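Local coordinates for Lmo0131 protein (Listeria monocytogenes, PDB 4Q6J), which is of uncertain function but, as an EAL-domain protein with a TIM-barrel fold, may act as a cyclic-guanylate-specific phosphodiesterase, at residues B[19-25]-B[39-45]; B[83-88]-B[246-252]; B[90-96]-B[122-128]. Numbering follows the deposited sequence.

Contact 1. Residues B[19-25]-B[39-45]; sequences SYLLYYQ and EGLVRLK. With EDO (1,2-ethanediol), chain L.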
loop_
_atom_site.group_PDB
_atom_site.type_symbol
_atom_site.label_atom_id
_atom_site.label_comp_id
_atom_site.label_asym_id
_atom_site.label_seq_id
_atom_site.Cartn_x
_atom_site.Cartn_y
_atom_site.Cartn_z
ATOM N N SER B 19 -29.994 -1.652 -4.717
ATOM C CA SER B 19 -30.324 -2.373 -5.906
ATOM C C SER B 19 -29.187 -3.354 -6.320
ATOM O O SER B 19 -28.517 -3.133 -7.321
ATOM C CB SER B 19 -30.621 -1.320 -6.980
ATOM O OG SER B 19 -31.174 -1.887 -8.124
ATOM N N TYR B 20 -28.980 -4.427 -5.547
ATOM C CA TYR B 20 -27.906 -5.395 -5.826
ATOM C C TYR B 20 -28.467 -6.681 -6.394
ATOM O O TYR B 20 -29.631 -6.982 -6.179
ATOM C CB TYR B 20 -27.124 -5.728 -4.555
ATOM C CG TYR B 20 -26.507 -4.536 -3.854
ATOM C CD1 TYR B 20 -25.355 -3.942 -4.338
ATOM C CD2 TYR B 20 -27.066 -4.019 -2.702
ATOM C CE1 TYR B 20 -24.785 -2.855 -3.708
ATOM C CE2 TYR B 20 -26.508 -2.938 -2.063
ATOM C CZ TYR B 20 -25.364 -2.361 -2.565
ATOM O OH TYR B 20 -24.813 -1.282 -1.919
ATOM N N LEU B 21 -27.645 -7.429 -7.119
ATOM C CA LEU B 21 -27.994 -8.789 -7.526
ATOM C C LEU B 21 -26.878 -9.696 -7.091
ATOM O O LEU B 21 -25.744 -9.305 -7.138
ATOM C CB LEU B 21 -28.108 -8.905 -9.050
ATOM C CG LEU B 21 -29.183 -8.120 -9.799
ATOM C CD1 LEU B 21 -28.980 -8.279 -11.282
ATOM C CD2 LEU B 21 -30.539 -8.602 -9.393
ATOM N N LEU B 22 -27.172 -10.923 -6.681
ATOM C CA LEU B 22 -26.083 -11.845 -6.423
ATOM C C LEU B 22 -26.002 -12.793 -7.625
ATOM O O LEU B 22 -26.982 -13.447 -7.974
ATOM C CB LEU B 22 -26.293 -12.608 -5.121
ATOM C CG LEU B 22 -25.041 -13.261 -4.547
ATOM C CD1 LEU B 22 -24.057 -12.188 -4.158
ATOM C CD2 LEU B 22 -25.340 -14.181 -3.369
ATOM N N TYR B 23 -24.843 -12.815 -8.283
ATOM C CA TYR B 23 -24.589 -13.741 -9.364
ATOM C C TYR B 23 -23.760 -14.863 -8.797
ATOM O O TYR B 23 -23.217 -14.734 -7.693
ATOM C CB TYR B 23 -23.863 -13.042 -10.510
ATOM C CG TYR B 23 -24.754 -12.229 -11.443
ATOM C CD1 TYR B 23 -26.081 -11.942 -11.110
ATOM C CD2 TYR B 23 -24.272 -11.772 -12.665
ATOM C CE1 TYR B 23 -26.889 -11.219 -11.953
ATOM C CE2 TYR B 23 -25.079 -11.036 -13.526
ATOM C CZ TYR B 23 -26.384 -10.766 -13.164
ATOM O OH TYR B 23 -27.183 -10.039 -14.019
ATOM N N TYR B 24 -23.652 -15.957 -9.555
ATOM C CA TYR B 24 -23.041 -17.208 -9.080
ATOM C C TYR B 24 -22.136 -17.808 -10.139
ATOM O O TYR B 24 -22.543 -17.947 -11.293
ATOM C CB TYR B 24 -24.136 -18.234 -8.762
ATOM C CG TYR B 24 -25.083 -17.749 -7.718
ATOM C CD1 TYR B 24 -24.724 -17.763 -6.380
ATOM C CD2 TYR B 24 -26.329 -17.243 -8.062
ATOM C CE1 TYR B 24 -25.576 -17.296 -5.405
ATOM C CE2 TYR B 24 -27.200 -16.773 -7.086
ATOM C CZ TYR B 24 -26.807 -16.799 -5.760
ATOM O OH TYR B 24 -27.643 -16.342 -4.780
ATOM N N GLN B 25 -20.922 -18.189 -9.765
ATOM C CA GLN B 25 -20.050 -18.860 -10.723
ATOM C C GLN B 25 -19.781 -20.307 -10.258
ATOM O O GLN B 25 -19.296 -20.517 -9.146
ATOM C CB GLN B 25 -18.749 -18.078 -10.946
ATOM C CG GLN B 25 -17.971 -18.684 -12.114
ATOM C CD GLN B 25 -16.656 -17.991 -12.462
ATOM O OE1 GLN B 25 -15.934 -17.528 -11.584
ATOM N NE2 GLN B 25 -16.332 -17.942 -13.758
ATOM N N GLU B 39 -19.501 -19.720 -6.382
ATOM C CA GLU B 39 -19.068 -18.457 -5.786
ATOM C C GLU B 39 -20.120 -17.339 -5.992
ATOM O O GLU B 39 -20.521 -17.044 -7.134
ATOM C CB GLU B 39 -17.745 -17.972 -6.345
ATOM C CG GLU B 39 -17.460 -16.602 -5.741
ATOM C CD GLU B 39 -16.239 -15.943 -6.259
ATOM O OE1 GLU B 39 -15.567 -16.535 -7.119
ATOM O OE2 GLU B 39 -15.941 -14.830 -5.795
ATOM N N GLY B 40 -20.546 -16.708 -4.899
ATOM C CA GLY B 40 -21.495 -15.626 -5.000
ATOM C C GLY B 40 -20.722 -14.376 -5.350
ATOM O O GLY B 40 -19.704 -14.074 -4.741
ATOM N N LEU B 41 -21.206 -13.646 -6.339
ATOM C CA LEU B 41 -20.505 -12.469 -6.802
ATOM C C LEU B 41 -21.504 -11.348 -6.914
ATOM O O LEU B 41 -22.366 -11.425 -7.758
ATOM C CB LEU B 41 -19.914 -12.766 -8.166
ATOM C CG LEU B 41 -18.705 -13.683 -8.101
ATOM C CD1 LEU B 41 -18.360 -14.301 -9.460
ATOM C CD2 LEU B 41 -17.536 -12.888 -7.537
ATOM N N VAL B 42 -21.395 -10.326 -6.063
ATOM C CA VAL B 42 -22.363 -9.229 -6.070
ATOM C C VAL B 42 -22.307 -8.412 -7.367
ATOM O O VAL B 42 -21.247 -8.236 -7.965
ATOM C CB VAL B 42 -22.215 -8.293 -4.843
ATOM C CG1 VAL B 42 -21.127 -7.252 -5.077
ATOM C CG2 VAL B 42 -23.537 -7.641 -4.503
ATOM N N ARG B 43 -23.474 -7.947 -7.803
ATOM C CA ARG B 43 -23.610 -7.068 -8.948
ATOM C C ARG B 43 -24.484 -5.916 -8.523
ATOM O O ARG B 43 -25.280 -6.047 -7.596
ATOM C CB ARG B 43 -24.304 -7.785 -10.109
ATOM C CG ARG B 43 -23.578 -8.993 -10.651
ATOM C CD ARG B 43 -22.173 -8.620 -10.868
ATOM N NE ARG B 43 -21.363 -9.590 -11.578
ATOM C CZ ARG B 43 -20.183 -10.001 -11.146
ATOM N NH1 ARG B 43 -19.729 -9.547 -9.995
ATOM N NH2 ARG B 43 -19.464 -10.872 -11.857
ATOM N N LEU B 44 -24.342 -4.787 -9.204
ATOM C CA LEU B 44 -25.226 -3.663 -8.963
ATOM C C LEU B 44 -26.047 -3.496 -10.220
ATOM O O LEU B 44 -25.501 -3.336 -11.311
ATOM C CB LEU B 44 -24.452 -2.377 -8.678
ATOM C CG LEU B 44 -25.289 -1.112 -8.438
ATOM C CD1 LEU B 44 -25.982 -1.152 -7.092
ATOM C CD2 LEU B 44 -24.431 0.121 -8.581
ATOM N N LYS B 45 -27.361 -3.555 -10.083
ATOM C CA LYS B 45 -28.228 -3.353 -11.222
ATOM C C LYS B 45 -28.617 -1.893 -11.212
ATOM O O LYS B 45 -29.238 -1.442 -10.256
ATOM C CB LYS B 45 -29.480 -4.237 -11.132
ATOM C CG LYS B 45 -30.134 -4.411 -12.490
ATOM C CD LYS B 45 -31.595 -4.762 -12.402
ATOM C CE LYS B 45 -32.114 -5.470 -13.670
ATOM N NZ LYS B 45 -32.148 -4.626 -14.891
HETATM C C1 EDO L . -12.414 -16.278 -16.301
HETATM O O1 EDO L . -12.081 -17.644 -16.560
HETATM C C2 EDO L . -13.090 -16.113 -14.959
HETATM O O2 EDO L . -14.355 -16.771 -14.942
#
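A beta hairpin brings residues 19-25 and 39-45 together as antiparallel neighbours in the EAL barrel sheet, and Glu39-Gly40-Leu41 holds the EAL signature as EGL. The strand axes approach to 4.4 Å with 146° between their directions, and main-chain bonds run from Lys45 N to Ser19 O (3.0 Å) through to Glu39 N to Gln25 O (2.9 Å). On one face Tyr20, Leu22, Tyr24, Val42 and Leu44 meet helices 53-62 and 66-83. Leu22 and Leu44 both take the t,p rotamer, which bends their tips across to the partner strand: Leu22 CD1 lies 3.8 Å from Leu41 C, and Leu44 CD1 is 4.0 Å from Tyr20 CD1. Gly40 suits this crowding, since a CB there would sit only 3.3 Å from Leu22 CD2. The other face carries Leu21, Tyr23, Gln25, Glu39, Leu41 and Arg43. Glu39 is fully extended (t,t), and its OE1 accepts a hydrogen bond from Gln232, which also serves Gln25. The NE2 of Gln25 donates to EDO O2 at 2.6 Å, an ethanediol probably from the crystallisation liquor. Arg43, m,m at its first two angles, folds back along its own strand. Its CG rests over the Tyr23 ring as a CH-pi contact, 3.6 Å from the centroid and 17° off the normal, while its NH1 donates to Val42 O at 2.9 Å.

Contact 2. Residues B[83-88]-B[246-252]; sequences QLGGRF and KQKYSIV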
loop_
_atom_site.group_PDB
_atom_site.type_symbol
_atom_site.label_atom_id
_atom_site.label_comp_id
_atom_site.label_asym_id
_atom_site.label_seq_id
_atom_site.Cartn_x
_atom_site.Cartn_y
_atom_site.Cartn_z
ATOM N N GLN B 83 -32.672 -22.935 -0.300
ATOM C CA GLN B 83 -33.446 -23.448 -1.425
ATOM C C GLN B 83 -32.868 -24.727 -2.053
ATOM O O GLN B 83 -33.622 -25.592 -2.460
ATOM C CB GLN B 83 -33.668 -22.375 -2.498
ATOM C CG GLN B 83 -34.715 -22.758 -3.522
ATOM C CD GLN B 83 -34.144 -23.348 -4.810
ATOM O OE1 GLN B 83 -34.889 -23.801 -5.689
ATOM N NE2 GLN B 83 -32.829 -23.332 -4.934
ATOM N N LEU B 84 -31.548 -24.849 -2.117
ATOM C CA LEU B 84 -30.916 -25.932 -2.861
ATOM C C LEU B 84 -30.777 -27.184 -2.031
ATOM O O LEU B 84 -30.053 -28.092 -2.396
ATOM C CB LEU B 84 -29.551 -25.513 -3.419
ATOM C CG LEU B 84 -29.681 -24.444 -4.506
ATOM C CD1 LEU B 84 -28.362 -23.756 -4.790
ATOM C CD2 LEU B 84 -30.241 -25.044 -5.770
ATOM N N GLY B 85 -31.459 -27.230 -0.906
ATOM C CA GLY B 85 -31.578 -28.471 -0.185
ATOM C C GLY B 85 -30.280 -29.043 0.339
ATOM O O GLY B 85 -30.212 -30.216 0.677
ATOM N N GLY B 86 -29.244 -28.215 0.409
ATOM C CA GLY B 86 -27.972 -28.618 0.979
ATOM C C GLY B 86 -27.111 -29.302 -0.039
ATOM O O GLY B 86 -26.067 -29.820 0.298
ATOM N N ARG B 87 -27.546 -29.292 -1.289
ATOM C CA ARG B 87 -26.858 -30.032 -2.330
ATOM C C ARG B 87 -25.695 -29.258 -2.879
ATOM O O ARG B 87 -24.826 -29.828 -3.518
ATOM C CB ARG B 87 -27.813 -30.396 -3.459
ATOM C CG ARG B 87 -28.998 -31.192 -2.976
ATOM C CD ARG B 87 -30.022 -31.434 -4.079
ATOM N NE ARG B 87 -30.842 -30.261 -4.362
ATOM C CZ ARG B 87 -30.902 -29.657 -5.543
ATOM N NH1 ARG B 87 -30.205 -30.127 -6.578
ATOM N NH2 ARG B 87 -31.679 -28.592 -5.692
ATOM N N PHE B 88 -25.664 -27.959 -2.617
ATOM C CA PHE B 88 -24.609 -27.099 -3.161
ATOM C C PHE B 88 -24.114 -26.115 -2.109
ATOM O O PHE B 88 -24.911 -25.592 -1.345
ATOM C CB PHE B 88 -25.125 -26.337 -4.395
ATOM C CG PHE B 88 -25.535 -27.236 -5.527
ATOM C CD1 PHE B 88 -24.588 -27.763 -6.392
ATOM C CD2 PHE B 88 -26.862 -27.560 -5.734
ATOM C CE1 PHE B 88 -24.959 -28.593 -7.416
ATOM C CE2 PHE B 88 -27.226 -28.382 -6.771
ATOM C CZ PHE B 88 -26.264 -28.900 -7.609
ATOM N N LYS B 246 -29.627 -22.478 -13.626
ATOM C CA LYS B 246 -30.527 -23.615 -13.627
ATOM C C LYS B 246 -31.009 -23.980 -15.031
ATOM O O LYS B 246 -31.302 -25.156 -15.310
ATOM C CB LYS B 246 -31.702 -23.357 -12.692
ATOM C CG LYS B 246 -31.378 -23.615 -11.240
ATOM C CD LYS B 246 -32.507 -23.168 -10.318
ATOM C CE LYS B 246 -32.182 -23.419 -8.846
ATOM N NZ LYS B 246 -33.254 -22.894 -7.937
ATOM N N GLN B 247 -31.072 -22.981 -15.913
ATOM C CA GLN B 247 -31.448 -23.221 -17.316
ATOM C C GLN B 247 -30.313 -23.892 -18.065
ATOM O O GLN B 247 -30.538 -24.634 -19.002
ATOM C CB GLN B 247 -31.901 -21.932 -18.004
ATOM C CG GLN B 247 -33.218 -21.457 -17.415
ATOM C CD GLN B 247 -33.618 -20.038 -17.755
ATOM O OE1 GLN B 247 -32.889 -19.303 -18.418
ATOM N NE2 GLN B 247 -34.799 -19.643 -17.287
ATOM N N LYS B 248 -29.088 -23.664 -17.604
ATOM C CA LYS B 248 -27.907 -24.242 -18.237
ATOM C C LYS B 248 -27.597 -25.618 -17.695
ATOM O O LYS B 248 -27.198 -26.512 -18.436
ATOM C CB LYS B 248 -26.684 -23.320 -18.078
ATOM C CG LYS B 248 -25.618 -23.583 -19.134
ATOM C CD LYS B 248 -24.267 -22.930 -18.869
ATOM C CE LYS B 248 -23.255 -23.449 -19.875
ATOM N NZ LYS B 248 -21.853 -23.094 -19.546
ATOM N N TYR B 249 -27.788 -25.765 -16.392
ATOM C CA TYR B 249 -27.485 -26.984 -15.659
ATOM C C TYR B 249 -28.738 -27.408 -14.943
ATOM O O TYR B 249 -29.043 -26.905 -13.862
ATOM C CB TYR B 249 -26.426 -26.713 -14.603
ATOM C CG TYR B 249 -25.127 -26.197 -15.164
ATOM C CD1 TYR B 249 -24.267 -27.037 -15.845
ATOM C CD2 TYR B 249 -24.759 -24.873 -14.998
ATOM C CE1 TYR B 249 -23.079 -26.568 -16.352
ATOM C CE2 TYR B 249 -23.576 -24.403 -15.491
ATOM C CZ TYR B 249 -22.737 -25.255 -16.171
ATOM O OH TYR B 249 -21.548 -24.782 -16.662
ATOM N N SER B 250 -29.468 -28.338 -15.547
ATOM C CA SER B 250 -30.728 -28.793 -14.988
ATOM C C SER B 250 -30.515 -29.561 -13.692
ATOM O O SER B 250 -31.477 -29.824 -12.976
ATOM C CB SER B 250 -31.446 -29.679 -15.997
ATOM O OG SER B 250 -30.593 -30.726 -16.407
ATOM N N ILE B 251 -29.253 -29.926 -13.424
ATOM C CA ILE B 251 -28.824 -30.563 -12.181
ATOM C C ILE B 251 -29.153 -29.690 -10.975
ATOM O O ILE B 251 -29.476 -30.192 -9.901
ATOM C CB ILE B 251 -27.286 -30.875 -12.188
ATOM C CG1 ILE B 251 -26.818 -31.466 -10.855
ATOM C CG2 ILE B 251 -26.456 -29.621 -12.457
ATOM C CD1 ILE B 251 -27.585 -32.670 -10.401
ATOM N N VAL B 252 -29.083 -28.380 -11.168
ATOM C CA VAL B 252 -29.100 -27.444 -10.058
ATOM C C VAL B 252 -30.525 -27.049 -9.784
ATOM O O VAL B 252 -31.000 -27.243 -8.674
ATOM C CB VAL B 252 -28.294 -26.196 -10.368
ATOM C CG1 VAL B 252 -28.451 -25.225 -9.233
ATOM C CG2 VAL B 252 -26.836 -26.541 -10.601
ATOM O OXT VAL B 252 -31.219 -26.570 -10.679
#
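The C-terminal residue has the largest share of this interface. Val252 spans two side-chain tips of segment 83-88: its CG1 rests against Leu84 CD2 (3.9 Å) and its CG2 against Phe88 CZ (3.9 Å). Ile251 lies beside it and widens the apolar patch, its CG1 4.2 Å from the same Phe88 CZ. Phe38 adds to the surroundings, meeting the Phe88 ring and touching Val252. Along the flank, Lys246 stretches out almost straight (t at chi2 to chi4), passes its CE 4.0 Å from Leu84 CD2 and hydrogen-bonds through NZ to Gln83 OE1 (2.9 Å). Arg87 reaches over from the other flank, where its guanidinium edge makes two weak hydrogen bonds, NH1 to Ile251 O and NH2 to Val252 O, at 3.4 and 3.3 Å. A type I' turn from Leu84 to Arg87, closed by Arg87 N to Leu84 O (3.0 Å), with Gly85 and Gly86 at positive phi, sets the positions of Leu84, Arg87 and Phe88, whose side chains form the receiving surface. Only 267 Å² is buried in total, so the fit is local. It packs the tail after helix 242-248 against the turn between helix 66-83 and strand 89-95, a helix-to-strand turn of the kind found at the N-terminal end of the strands in a TIM barrel.

Contact 3. Residues B[90-96]-B[122-128]; sequences ISINIPA and LEIEIIE. With EDO (1,2-ethanediol), chain N.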
loop_
_atom_site.group_PDB
_atom_site.type_symbol
_atom_site.label_atom_id
_atom_site.label_comp_id
_atom_site.label_asym_id
_atom_site.label_seq_id
_atom_site.Cartn_x
_atom_site.Cartn_y
_atom_site.Cartn_z
ATOM N N ILE B 90 -22.407 -22.347 -1.286
ATOM C CA ILE B 90 -22.316 -21.014 -1.872
ATOM C C ILE B 90 -21.391 -20.164 -1.016
ATOM O O ILE B 90 -21.549 -20.112 0.196
ATOM C CB ILE B 90 -23.697 -20.333 -2.006
ATOM C CG1 ILE B 90 -24.608 -21.161 -2.926
ATOM C CG2 ILE B 90 -23.538 -18.894 -2.522
ATOM C CD1 ILE B 90 -25.943 -20.539 -3.219
ATOM N N SER B 91 -20.416 -19.516 -1.647
ATOM C CA SER B 91 -19.512 -18.609 -0.920
ATOM C C SER B 91 -19.956 -17.150 -0.987
ATOM O O SER B 91 -20.611 -16.748 -1.949
ATOM C CB SER B 91 -18.071 -18.722 -1.420
ATOM O OG SER B 91 -17.986 -18.296 -2.747
ATOM N N ILE B 92 -19.594 -16.377 0.041
ATOM C CA ILE B 92 -19.732 -14.924 0.029
ATOM C C ILE B 92 -18.391 -14.273 0.322
ATOM O O ILE B 92 -17.620 -14.757 1.146
ATOM C CB ILE B 92 -20.767 -14.392 1.054
ATOM C CG1 ILE B 92 -20.363 -14.750 2.476
ATOM C CG2 ILE B 92 -22.161 -14.920 0.752
ATOM C CD1 ILE B 92 -21.438 -14.428 3.478
ATOM N N ASN B 93 -18.132 -13.172 -0.368
ATOM C CA ASN B 93 -16.902 -12.440 -0.198
ATOM C C ASN B 93 -17.039 -11.500 0.960
ATOM O O ASN B 93 -17.923 -10.642 0.967
ATOM C CB ASN B 93 -16.594 -11.656 -1.468
ATOM C CG ASN B 93 -16.258 -12.556 -2.615
ATOM O OD1 ASN B 93 -15.857 -13.701 -2.420
ATOM N ND2 ASN B 93 -16.431 -12.066 -3.815
ATOM N N ILE B 94 -16.180 -11.661 1.952
ATOM C CA ILE B 94 -16.163 -10.735 3.062
ATOM C C ILE B 94 -14.757 -10.190 3.190
ATOM O O ILE B 94 -13.805 -10.938 3.353
ATOM C CB ILE B 94 -16.554 -11.409 4.364
ATOM C CG1 ILE B 94 -17.966 -11.974 4.241
ATOM C CG2 ILE B 94 -16.504 -10.410 5.508
ATOM C CD1 ILE B 94 -18.398 -12.739 5.421
ATOM N N PRO B 95 -14.617 -8.875 3.069
ATOM C CA PRO B 95 -13.339 -8.178 3.217
ATOM C C PRO B 95 -12.669 -8.487 4.546
ATOM O O PRO B 95 -13.346 -8.637 5.560
ATOM C CB PRO B 95 -13.753 -6.707 3.193
ATOM C CG PRO B 95 -15.031 -6.676 2.467
ATOM C CD PRO B 95 -15.728 -7.948 2.815
ATOM N N ALA B 96 -11.344 -8.568 4.527
ATOM C CA ALA B 96 -10.577 -8.845 5.729
ATOM C C ALA B 96 -10.967 -7.947 6.926
ATOM O O ALA B 96 -11.087 -8.428 8.032
ATOM C CB ALA B 96 -9.097 -8.757 5.426
ATOM N N LEU B 122 -22.256 -23.084 3.526
ATOM C CA LEU B 122 -21.773 -21.707 3.373
ATOM C C LEU B 122 -20.270 -21.692 3.492
ATOM O O LEU B 122 -19.709 -22.384 4.325
ATOM C CB LEU B 122 -22.385 -20.717 4.386
ATOM C CG LEU B 122 -21.926 -19.247 4.328
ATOM C CD1 LEU B 122 -22.696 -18.505 3.273
ATOM C CD2 LEU B 122 -22.128 -18.603 5.674
ATOM N N GLU B 123 -19.652 -20.865 2.645
ATOM C CA GLU B 123 -18.224 -20.589 2.662
ATOM C C GLU B 123 -18.014 -19.064 2.772
ATOM O O GLU B 123 -18.559 -18.305 1.989
ATOM C CB GLU B 123 -17.592 -21.139 1.383
ATOM C CG GLU B 123 -16.181 -20.689 1.138
ATOM C CD GLU B 123 -15.615 -21.308 -0.159
ATOM O OE1 GLU B 123 -15.855 -22.512 -0.370
ATOM O OE2 GLU B 123 -14.961 -20.609 -0.968
ATOM N N ILE B 124 -17.269 -18.641 3.786
ATOM C CA ILE B 124 -16.801 -17.264 3.869
ATOM C C ILE B 124 -15.490 -17.193 3.130
ATOM O O ILE B 124 -14.541 -17.862 3.500
ATOM C CB ILE B 124 -16.566 -16.819 5.316
ATOM C CG1 ILE B 124 -17.895 -16.684 6.065
ATOM C CG2 ILE B 124 -15.781 -15.512 5.369
ATOM C CD1 ILE B 124 -17.740 -16.350 7.535
ATOM N N GLU B 125 -15.466 -16.396 2.066
ATOM C CA GLU B 125 -14.273 -16.190 1.269
ATOM C C GLU B 125 -13.654 -14.840 1.618
ATOM O O GLU B 125 -14.245 -13.790 1.390
ATOM C CB GLU B 125 -14.584 -16.265 -0.220
ATOM C CG GLU B 125 -13.416 -15.782 -1.034
ATOM C CD GLU B 125 -13.609 -15.917 -2.520
ATOM O OE1 GLU B 125 -14.525 -16.612 -2.959
ATOM O OE2 GLU B 125 -12.819 -15.322 -3.275
ATOM N N ILE B 126 -12.470 -14.873 2.203
ATOM C CA ILE B 126 -11.820 -13.676 2.710
ATOM C C ILE B 126 -11.178 -12.939 1.540
ATOM O O ILE B 126 -10.386 -13.524 0.793
ATOM C CB ILE B 126 -10.754 -14.013 3.805
ATOM C CG1 ILE B 126 -11.369 -14.871 4.911
ATOM C CG2 ILE B 126 -10.105 -12.737 4.359
ATOM C CD1 ILE B 126 -10.359 -15.495 5.801
ATOM N N ILE B 127 -11.547 -11.676 1.368
ATOM C CA ILE B 127 -11.032 -10.859 0.284
ATOM C C ILE B 127 -10.316 -9.604 0.829
ATOM O O ILE B 127 -10.184 -9.451 2.048
ATOM C CB ILE B 127 -12.134 -10.498 -0.771
ATOM C CG1 ILE B 127 -13.207 -9.573 -0.195
ATOM C CG2 ILE B 127 -12.726 -11.734 -1.350
ATOM C CD1 ILE B 127 -13.949 -8.830 -1.254
ATOM N N GLU B 128 -9.828 -8.738 -0.062
ATOM C CA GLU B 128 -9.207 -7.473 0.334
ATOM C C GLU B 128 -8.200 -7.640 1.466
ATOM O O GLU B 128 -8.203 -6.899 2.438
ATOM C CB GLU B 128 -10.290 -6.434 0.655
ATOM C CG GLU B 128 -11.118 -6.164 -0.588
ATOM C CD GLU B 128 -12.311 -5.232 -0.392
ATOM O OE1 GLU B 128 -12.427 -4.617 0.670
ATOM O OE2 GLU B 128 -13.144 -5.107 -1.317
HETATM C C1 EDO N . -14.322 -25.023 -2.407
HETATM O O1 EDO N . -14.582 -23.611 -2.377
HETATM C C2 EDO N . -15.392 -25.762 -3.193
HETATM O O2 EDO N . -15.300 -25.440 -4.585
HETATM O O HOH W 1 -15.622 -19.662 -3.551
#
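Strands 90-95 and 122-127 run side by side in the same direction, their axes 38° apart and 4.6 Å at closest approach, in strict one-to-one register from Ile90 with Leu122 to Pro95 with Ile127. The parallel hydrogen-bond pattern switches back and forth: Glu123 N to Ile90 O (3.2 Å), Ile92 N to Glu123 O (2.9 Å), Glu125 N to Ile92 O (2.9 Å), Ile94 N to Glu125 O (2.9 Å) and Ile127 N to Ile94 O (3.1 Å). It extends past the strand end, where Ala96 N bonds to Ile127 O at 2.9 Å; Pro95, at the N-cap position, comes right before the next helix. With helices 96-99 and 102-115 between them, the strands form a beta-alpha-beta crossover of the barrel. Ile90, Ile92, Ile94, Leu122, Ile124 and Ile126 share the apolar face that meets helices 66-83 and 102-115, with Ile94 CD1 3.8 Å from Ile124 CG2. The opposite face is polar over Ser91, Asn93, Glu123 and Glu125. There one water lies within hydrogen-bonding distance of Ser91 OG and Glu123 OE2 (each 2.8 Å) and, more distantly, of Glu125 OE1 (3.3 Å), and an ethanediol O1 donates to Glu123 OE1 (2.6 Å). Lys176 makes a long, weak ion pair with Glu125. Two buried carboxylates facing the barrel interior, bridged by water, imply a polar cavity consistent with the acidic centre of EAL domains, although these coordinates contain no metal.

Overall arrangement
From the N terminus, contact 1 closes first: its hairpin is complete, after a 13-residue connection, before any other contact opens. The chain then passes through helices 53-62 and 66-83 to residues 83-88, which open contact 2 and run on into strand 89-95. Contact 3 opens there and closes at strand 122-127 after a helical crossover, so it is nested within the 157-residue span that contact 2 closes at the C terminus. Contacts 1 and 3 share the barrel sheet, with centres about 13 Å apart, and touch where Gly40 N meets Ser91 O at 3.0 Å, a probable hydrogen bond. Contact 2, its centre about 17 Å from that of contact 1, ties the chain's end to the barrel.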